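Local coordinates for XC6422 protein (PDB 2FUK) that probably acts as a small serine hydrolase of the alpha/beta-hydrolase fold, built without a lid, its natural substrate not established, at residues 134-140 with 155-161; 64-68 with 205-209; 86-90 with 120-124. All blocks are in the same frame, centred on the assembly; numbering follows the deposited sequence.

Contact 1: 134-140 with 155-161; sequences PQVLISI and PAQWLVI
Four backbone hydrogen bonds join segments 134-140 and 155-161 in parallel: L137 N to Q157 O (3.1 Å), L159 N to L137 O (2.9 Å), S139 N to L159 O (2.8 Å) and I161 N to S139 O (3.0 Å). W158 (chi1 t) donates from NE1 to OG of S139 (chi1 m) at 2.9 Å, and at the N-terminal end of the pair Q157 NE2 reaches Q135 O (3.2 Å). Both strands are extended, with axes 4.8 Å apart and 11° from parallel. The register pairs L137 with W158, I138 with L159, S139 with V160 and I140 with I161. L137, S139, W158 and V160 share the sheet face covered by helix 120-132; I138, I140, L159 and I161 occupy the other, where helix 201-212 packs. L137 (chi1 t, chi2 p) lays CD2 over the five-membered ring of W158, 3.9 Å from its centroid, a CH-pi contact. Just ahead of strand 158-161, P155 CD packs on L137 CB at 3.6 Å. Neighbouring parallel strands with helices on both faces are the core of an alpha/beta-hydrolase sheet. The buried indole N-H thus finds its acceptor in the S139 hydroxyl, within a largely apolar layer.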
loop_
_atom_site.group_PDB
_atom_site.type_symbol
_atom_site.label_atom_id
_atom_site.label_comp_id
_atom_site.label_asym_id
_atom_site.label_seq_id
_atom_site.Cartn_x
_atom_site.Cartn_y
_atom_site.Cartn_z
ATOM N N PRO A 134 -17.766 -18.353 6.839
ATOM C CA PRO A 134 -17.040 -17.083 6.941
ATOM C C PRO A 134 -18.008 -15.899 6.832
ATOM O O PRO A 134 -19.089 -16.019 6.249
ATOM C CB PRO A 134 -16.076 -17.149 5.766
ATOM C CG PRO A 134 -16.882 -17.915 4.734
ATOM C CD PRO A 134 -17.446 -19.039 5.576
ATOM N N GLN A 135 -17.616 -14.763 7.393
ATOM C CA GLN A 135 -18.445 -13.565 7.342
ATOM C C GLN A 135 -18.316 -12.945 5.954
ATOM O O GLN A 135 -19.271 -12.375 5.424
ATOM C CB GLN A 135 -17.997 -12.579 8.432
ATOM C CG GLN A 135 -18.603 -11.179 8.352
ATOM C CD GLN A 135 -18.325 -10.356 9.609
ATOM O OE1 GLN A 135 -19.187 -10.230 10.495
ATOM N NE2 GLN A 135 -17.112 -9.808 9.702
ATOM N N VAL A 136 -17.124 -13.073 5.376
ATOM C CA VAL A 136 -16.828 -12.554 4.048
ATOM C C VAL A 136 -15.979 -13.566 3.286
ATOM O O VAL A 136 -15.088 -14.194 3.865
ATOM C CB VAL A 136 -16.032 -11.224 4.117
ATOM C CG1 VAL A 136 -15.412 -10.902 2.750
ATOM C CG2 VAL A 136 -16.940 -10.092 4.548
ATOM N N LEU A 137 -16.269 -13.729 1.997
ATOM C CA LEU A 137 -15.502 -14.631 1.140
ATOM C C LEU A 137 -14.987 -13.827 -0.046
ATOM O O LEU A 137 -15.742 -13.072 -0.653
ATOM C CB LEU A 137 -16.372 -15.772 0.617
ATOM C CG LEU A 137 -15.686 -16.751 -0.345
ATOM C CD1 LEU A 137 -14.597 -17.530 0.385
ATOM C CD2 LEU A 137 -16.721 -17.705 -0.921
ATOM N N ILE A 138 -13.705 -13.978 -0.367
ATOM C CA ILE A 138 -13.123 -13.269 -1.502
ATOM C C ILE A 138 -12.525 -14.296 -2.448
ATOM O O ILE A 138 -11.690 -15.105 -2.042
ATOM C CB ILE A 138 -12.014 -12.302 -1.050
ATOM C CG1 ILE A 138 -12.601 -11.248 -0.113
ATOM C CG2 ILE A 138 -11.377 -11.636 -2.260
ATOM C CD1 ILE A 138 -11.556 -10.530 0.707
ATOM N N SER A 139 -12.970 -14.274 -3.703
ATOM C CA SER A 139 -12.472 -15.211 -4.704
ATOM C C SER A 139 -11.753 -14.463 -5.810
ATOM O O SER A 139 -12.364 -13.676 -6.520
ATOM C CB SER A 139 -13.631 -16.000 -5.325
ATOM O OG SER A 139 -14.420 -16.617 -4.329
ATOM N N ILE A 140 -10.457 -14.707 -5.947
ATOM C CA ILE A 140 -9.666 -14.069 -6.982
ATOM C C ILE A 140 -9.419 -15.120 -8.061
ATOM O O ILE A 140 -8.774 -16.133 -7.813
ATOM C CB ILE A 140 -8.321 -13.571 -6.416
ATOM C CG1 ILE A 140 -8.580 -12.622 -5.234
ATOM C CG2 ILE A 140 -7.530 -12.871 -7.512
ATOM C CD1 ILE A 140 -7.319 -12.194 -4.490
ATOM N N PRO A 155 -21.034 -17.051 1.735
ATOM C CA PRO A 155 -21.759 -16.116 2.590
ATOM C C PRO A 155 -22.388 -15.045 1.708
ATOM O O PRO A 155 -22.045 -14.921 0.531
ATOM C CB PRO A 155 -20.663 -15.553 3.487
ATOM C CG PRO A 155 -19.467 -15.550 2.568
ATOM C CD PRO A 155 -19.576 -16.884 1.873
ATOM N N ALA A 156 -23.314 -14.284 2.282
ATOM C CA ALA A 156 -23.987 -13.219 1.555
ATOM C C ALA A 156 -22.990 -12.187 1.050
ATOM O O ALA A 156 -23.144 -11.648 -0.039
ATOM C CB ALA A 156 -25.013 -12.550 2.450
ATOM N N GLN A 157 -21.974 -11.902 1.856
ATOM C CA GLN A 157 -20.941 -10.947 1.475
ATOM C C GLN A 157 -19.814 -11.712 0.790
ATOM O O GLN A 157 -18.921 -12.248 1.443
ATOM C CB GLN A 157 -20.442 -10.203 2.716
ATOM C CG GLN A 157 -21.541 -9.330 3.333
ATOM C CD GLN A 157 -21.205 -8.766 4.708
ATOM O OE1 GLN A 157 -21.865 -7.839 5.169
ATOM N NE2 GLN A 157 -20.201 -9.327 5.372
ATOM N N TRP A 158 -19.883 -11.754 -0.537
ATOM C CA TRP A 158 -18.923 -12.465 -1.367
ATOM C C TRP A 158 -18.449 -11.577 -2.514
ATOM O O TRP A 158 -19.257 -10.984 -3.236
ATOM C CB TRP A 158 -19.592 -13.742 -1.890
ATOM C CG TRP A 158 -18.781 -14.593 -2.825
ATOM C CD1 TRP A 158 -17.419 -14.654 -2.925
ATOM C CD2 TRP A 158 -19.296 -15.534 -3.774
ATOM N NE1 TRP A 158 -17.055 -15.576 -3.885
ATOM C CE2 TRP A 158 -18.189 -16.130 -4.419
ATOM C CE3 TRP A 158 -20.590 -15.935 -4.139
ATOM C CZ2 TRP A 158 -18.336 -17.103 -5.415
ATOM C CZ3 TRP A 158 -20.737 -16.903 -5.129
ATOM C CH2 TRP A 158 -19.615 -17.475 -5.756
ATOM N N LEU A 159 -17.131 -11.483 -2.665
ATOM C CA LEU A 159 -16.521 -10.662 -3.702
ATOM C C LEU A 159 -15.688 -11.502 -4.663
ATOM O O LEU A 159 -14.882 -12.326 -4.231
ATOM C CB LEU A 159 -15.626 -9.597 -3.064
ATOM C CG LEU A 159 -14.727 -8.763 -3.980
ATOM C CD1 LEU A 159 -15.568 -7.869 -4.877
ATOM C CD2 LEU A 159 -13.790 -7.920 -3.126
ATOM N N VAL A 160 -15.894 -11.285 -5.959
ATOM C CA VAL A 160 -15.148 -11.993 -6.993
ATOM C C VAL A 160 -14.383 -10.975 -7.838
ATOM O O VAL A 160 -14.948 -9.972 -8.280
ATOM C CB VAL A 160 -16.081 -12.801 -7.928
ATOM C CG1 VAL A 160 -15.277 -13.367 -9.100
ATOM C CG2 VAL A 160 -16.740 -13.932 -7.159
ATOM N N ILE A 161 -13.095 -11.229 -8.039
ATOM C CA ILE A 161 -12.250 -10.364 -8.851
ATOM C C ILE A 161 -11.666 -11.219 -9.967
ATOM O O ILE A 161 -11.056 -12.260 -9.713
ATOM C CB ILE A 161 -11.117 -9.744 -8.013
ATOM C CG1 ILE A 161 -11.735 -8.869 -6.919
ATOM C CG2 ILE A 161 -10.181 -8.935 -8.906
ATOM C CD1 ILE A 161 -10.753 -8.365 -5.903
#

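Contact 2: 64-68 with 205-209; sequences ALREL and RGALQ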
loop_
_atom_site.group_PDB
_atom_site.type_symbol
_atom_site.label_atom_id
_atom_site.label_comp_id
_atom_site.label_asym_id
_atom_site.label_seq_id
_atom_site.Cartn_x
_atom_site.Cartn_y
_atom_site.Cartn_z
ATOM N N ALA A 64 -3.518 -6.018 1.226
ATOM C CA ALA A 64 -4.725 -5.233 1.013
ATOM C C ALA A 64 -5.638 -5.278 2.234
ATOM O O ALA A 64 -6.237 -4.274 2.616
ATOM C CB ALA A 64 -5.460 -5.759 -0.214
ATOM N N LEU A 65 -5.741 -6.453 2.847
ATOM C CA LEU A 65 -6.586 -6.624 4.025
ATOM C C LEU A 65 -5.925 -6.058 5.276
ATOM O O LEU A 65 -6.598 -5.473 6.120
ATOM C CB LEU A 65 -6.908 -8.100 4.224
ATOM C CG LEU A 65 -7.712 -8.738 3.088
ATOM C CD1 LEU A 65 -7.858 -10.234 3.346
ATOM C CD2 LEU A 65 -9.067 -8.077 2.988
ATOM N N ARG A 66 -4.612 -6.231 5.396
ATOM C CA ARG A 66 -3.882 -5.709 6.550
ATOM C C ARG A 66 -4.016 -4.189 6.618
ATOM O O ARG A 66 -4.125 -3.606 7.702
ATOM C CB ARG A 66 -2.398 -6.068 6.446
ATOM C CG ARG A 66 -2.107 -7.555 6.504
ATOM C CD ARG A 66 -0.654 -7.853 6.136
ATOM N NE ARG A 66 0.288 -7.347 7.132
ATOM C CZ ARG A 66 1.611 -7.382 6.985
ATOM N NH1 ARG A 66 2.399 -6.908 7.942
ATOM N NH2 ARG A 66 2.148 -7.878 5.876
ATOM N N GLU A 67 -4.000 -3.550 5.455
ATOM C CA GLU A 67 -4.104 -2.096 5.382
ATOM C C GLU A 67 -5.479 -1.609 5.828
ATOM O O GLU A 67 -5.680 -0.416 6.064
ATOM C CB GLU A 67 -3.801 -1.610 3.961
ATOM C CG GLU A 67 -2.366 -1.892 3.524
ATOM C CD GLU A 67 -2.049 -1.393 2.123
ATOM O OE1 GLU A 67 -2.993 -1.054 1.377
ATOM O OE2 GLU A 67 -0.851 -1.357 1.759
ATOM N N LEU A 68 -6.423 -2.537 5.942
ATOM C CA LEU A 68 -7.764 -2.200 6.394
ATOM C C LEU A 68 -7.922 -2.527 7.880
ATOM O O LEU A 68 -9.019 -2.422 8.430
ATOM C CB LEU A 68 -8.810 -2.964 5.585
ATOM C CG LEU A 68 -8.869 -2.638 4.092
ATOM C CD1 LEU A 68 -9.984 -3.438 3.457
ATOM C CD2 LEU A 68 -9.099 -1.152 3.898
ATOM N N ARG A 205 -5.177 -4.509 -5.443
ATOM C CA ARG A 205 -5.299 -4.016 -4.074
ATOM C C ARG A 205 -6.504 -3.083 -3.970
ATOM O O ARG A 205 -7.313 -3.201 -3.056
ATOM C CB ARG A 205 -4.031 -3.251 -3.674
ATOM C CG ARG A 205 -4.005 -2.782 -2.222
ATOM C CD ARG A 205 -2.900 -1.762 -2.009
ATOM N NE ARG A 205 -3.206 -0.512 -2.699
ATOM C CZ ARG A 205 -2.335 0.476 -2.899
ATOM N NH1 ARG A 205 -2.724 1.573 -3.534
ATOM N NH2 ARG A 205 -1.080 0.366 -2.479
ATOM N N GLY A 206 -6.613 -2.150 -4.913
ATOM C CA GLY A 206 -7.720 -1.211 -4.899
ATOM C C GLY A 206 -9.078 -1.870 -5.041
ATOM O O GLY A 206 -10.034 -1.502 -4.355
ATOM N N ALA A 207 -9.167 -2.849 -5.937
ATOM C CA ALA A 207 -10.421 -3.548 -6.167
ATOM C C ALA A 207 -10.866 -4.290 -4.917
ATOM O O ALA A 207 -12.050 -4.303 -4.586
ATOM C CB ALA A 207 -10.277 -4.522 -7.328
ATOM N N LEU A 208 -9.915 -4.911 -4.229
ATOM C CA LEU A 208 -10.214 -5.667 -3.017
ATOM C C LEU A 208 -10.683 -4.744 -1.904
ATOM O O LEU A 208 -11.694 -4.998 -1.251
ATOM C CB LEU A 208 -8.971 -6.428 -2.543
ATOM C CG LEU A 208 -8.505 -7.659 -3.325
ATOM C CD1 LEU A 208 -7.095 -8.038 -2.879
ATOM C CD2 LEU A 208 -9.470 -8.821 -3.091
ATOM N N GLN A 209 -9.939 -3.663 -1.697
ATOM C CA GLN A 209 -10.270 -2.723 -0.641
ATOM C C GLN A 209 -11.608 -2.038 -0.873
ATOM O O GLN A 209 -12.426 -1.933 0.041
ATOM C CB GLN A 209 -9.132 -1.709 -0.474
ATOM C CG GLN A 209 -7.915 -2.350 0.181
ATOM C CD GLN A 209 -6.717 -1.431 0.342
ATOM O OE1 GLN A 209 -5.789 -1.752 1.083
ATOM N NE2 GLN A 209 -6.722 -0.298 -0.354
#
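A64 sets its CB methyl against two side chains of helix 201-212, lying 3.9 Å from R205 CG and 3.9 Å from L208 CD1. The methyl is small enough to let the backbones close in, and the CA atoms of A64 and R205 stand 5.3 Å apart. One turn on from R205, Q209 points its CA-to-CB bond sideways but extends its side chain across the gap (chi1 m, chi2 t), where its CG comes within 4.2 Å of A64 CB and 4.0 Å of L68 CD1. It buries more surface here than any other residue of the two segments. Within segment 64-68, L68 N bonds to L65 O at 2.9 Å, and the chain goes on from here to strand 71-75. In the alpha/beta-hydrolase fold, helices flank both faces of the central sheet; here the C-terminal part of helix 56-66 meets helix 201-212 on one of these faces, with L208 also reaching I161 in strand 158-163. Charges gather beside this packing, buried against the second subunit. E67 OE1 approaches R205 CD at 3.5 Å and R205 NE at 4.1 Å, but the oxygen lies well out of the guanidinium plane, so within the chain the charges are merely near each other. The salt bridges run between subunits: E67 OE1 pairs with R205 NH2 of the second subunit, and R205 NH2 with E67 OE1 of the second subunit, while R205 also packs on Q209 of the second subunit.

Contact 3: 86-90 with 120-124; sequences SFDHG and FGAYV
The probable nucleophile elbow of this alpha/beta-hydrolase, a GxSxG turn, runs into helix 120-132, whose first turn holds its last glycine, G121, and packs against the loop 86-90 ahead of helix 92-107. F120 (chi1 t) points its CB toward the loop. Its CZ sits 3.8 Å from CE1 of F87, the ring centroids 5.7 Å apart and the planes inclined at 51°, and its edge meets the loop backbone, with CE2 3.6 Å from G90 N. F87, also chi1 t, swings its ring end inward although its CA-to-CB bond runs sideways. G121 and A122 lie on the side of the turn remote from the loop. Y123 (chi1 t) comes next, bringing its ring edge to the loop: CE2 is 4.0 Å from both H89 O and G90 CA, while W147 stacks on this ring. With phi 96° and psi -8°, G90 takes a conformation in which a CB would press on the preceding carbonyl oxygen and also strike Y123. E93 holds the backbone N of D88 and of G90 from helix 92-107. V124 closes the turn, its N bonded to F120 O at 3.0 Å and its CA 5.8 Å from that of G90. In its t rotamer V124 rests its CG2 methyl 4.2 Å from G90 CA.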
loop_
_atom_site.group_PDB
_atom_site.type_symbol
_atom_site.label_atom_id
_atom_site.label_comp_id
_atom_site.label_asym_id
_atom_site.label_seq_id
_atom_site.Cartn_x
_atom_site.Cartn_y
_atom_site.Cartn_z
ATOM N N SER A 86 0.682 -34.968 0.378
ATOM C CA SER A 86 0.674 -34.865 -1.075
ATOM C C SER A 86 -0.604 -34.198 -1.591
ATOM O O SER A 86 -1.669 -34.290 -0.974
ATOM C CB SER A 86 0.839 -36.253 -1.705
ATOM O OG SER A 86 -0.072 -37.174 -1.141
ATOM N N PHE A 87 -0.476 -33.527 -2.728
ATOM C CA PHE A 87 -1.585 -32.834 -3.371
ATOM C C PHE A 87 -2.809 -33.743 -3.430
ATOM O O PHE A 87 -2.701 -34.900 -3.821
ATOM C CB PHE A 87 -1.153 -32.417 -4.778
ATOM C CG PHE A 87 -2.215 -31.704 -5.558
ATOM C CD1 PHE A 87 -2.694 -30.464 -5.143
ATOM C CD2 PHE A 87 -2.740 -32.272 -6.719
ATOM C CE1 PHE A 87 -3.677 -29.804 -5.868
ATOM C CE2 PHE A 87 -3.726 -31.615 -7.450
ATOM C CZ PHE A 87 -4.193 -30.384 -7.026
ATOM N N ASP A 88 -3.974 -33.218 -3.050
ATOM C CA ASP A 88 -5.194 -34.017 -3.047
ATOM C C ASP A 88 -6.339 -33.394 -3.854
ATOM O O ASP A 88 -7.508 -33.576 -3.533
ATOM C CB ASP A 88 -5.628 -34.281 -1.597
ATOM C CG ASP A 88 -6.629 -35.419 -1.473
ATOM O OD1 ASP A 88 -6.451 -36.453 -2.156
ATOM O OD2 ASP A 88 -7.586 -35.291 -0.679
ATOM N N HIS A 89 -5.984 -32.652 -4.899
ATOM C CA HIS A 89 -6.966 -32.048 -5.801
ATOM C C HIS A 89 -8.097 -31.223 -5.196
ATOM O O HIS A 89 -9.193 -31.136 -5.772
ATOM C CB HIS A 89 -7.576 -33.137 -6.698
ATOM C CG HIS A 89 -6.628 -33.681 -7.722
ATOM N ND1 HIS A 89 -5.604 -34.549 -7.409
ATOM C CD2 HIS A 89 -6.534 -33.454 -9.054
ATOM C CE1 HIS A 89 -4.918 -34.829 -8.503
ATOM N NE2 HIS A 89 -5.462 -34.177 -9.515
ATOM N N GLY A 90 -7.846 -30.611 -4.046
ATOM C CA GLY A 90 -8.866 -29.782 -3.434
ATOM C C GLY A 90 -9.713 -30.437 -2.369
ATOM O O GLY A 90 -10.502 -29.763 -1.708
ATOM N N PHE A 120 -6.803 -21.860 -7.505
ATOM C CA PHE A 120 -7.062 -23.101 -6.775
ATOM C C PHE A 120 -7.483 -22.760 -5.349
ATOM O O PHE A 120 -8.344 -23.422 -4.774
ATOM C CB PHE A 120 -5.811 -23.989 -6.756
ATOM C CG PHE A 120 -5.922 -25.190 -5.845
ATOM C CD1 PHE A 120 -5.302 -25.189 -4.596
ATOM C CD2 PHE A 120 -6.642 -26.315 -6.233
ATOM C CE1 PHE A 120 -5.396 -26.295 -3.745
ATOM C CE2 PHE A 120 -6.740 -27.426 -5.391
ATOM C CZ PHE A 120 -6.115 -27.414 -4.144
ATOM N N GLY A 121 -6.876 -21.716 -4.788
ATOM C CA GLY A 121 -7.207 -21.312 -3.433
ATOM C C GLY A 121 -8.623 -20.775 -3.319
ATOM O O GLY A 121 -9.226 -20.819 -2.247
ATOM N N ALA A 122 -9.145 -20.242 -4.417
ATOM C CA ALA A 122 -10.509 -19.726 -4.424
ATOM C C ALA A 122 -11.460 -20.919 -4.465
ATOM O O ALA A 122 -12.538 -20.893 -3.865
ATOM C CB ALA A 122 -10.727 -18.826 -5.638
ATOM N N TYR A 123 -11.060 -21.966 -5.177
ATOM C CA TYR A 123 -11.884 -23.166 -5.260
ATOM C C TYR A 123 -11.982 -23.798 -3.875
ATOM O O TYR A 123 -13.070 -24.125 -3.420
ATOM C CB TYR A 123 -11.277 -24.166 -6.254
ATOM C CG TYR A 123 -11.844 -25.572 -6.170
ATOM C CD1 TYR A 123 -13.170 -25.838 -6.521
ATOM C CD2 TYR A 123 -11.046 -26.637 -5.754
ATOM C CE1 TYR A 123 -13.692 -27.140 -6.465
ATOM C CE2 TYR A 123 -11.552 -27.938 -5.693
ATOM C CZ TYR A 123 -12.877 -28.182 -6.052
ATOM O OH TYR A 123 -13.375 -29.469 -6.011
ATOM N N VAL A 124 -10.846 -23.951 -3.200
ATOM C CA VAL A 124 -10.844 -24.565 -1.874
ATOM C C VAL A 124 -11.625 -23.762 -0.838
ATOM O O VAL A 124 -12.369 -24.338 -0.039
ATOM C CB VAL A 124 -9.395 -24.790 -1.354
ATOM C CG1 VAL A 124 -9.422 -25.333 0.075
ATOM C CG2 VAL A 124 -8.679 -25.772 -2.254
#

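In the fold
From the N terminus, the chain first passes 64-68 at the end of helix 56-66, which waits for its partner 205-209 until near the C terminus; contact 2 therefore closes the long loop inside which the other two nest. Contact 3 closes first, when helix 120-132 returns to the loop 86-90 after helix 92-107 and strand 112-118. Contact 1 follows in series, pairing strands 136-140 and 158-163. The sheet joins all three: A122 of helix 120-132 packs on S139 on one face, while L208 packs on I138 and I161 on the other. Contacts 2 and 3 do not touch, their nearest atoms about 10 Å apart, and lie on opposite sides of the chain's centre.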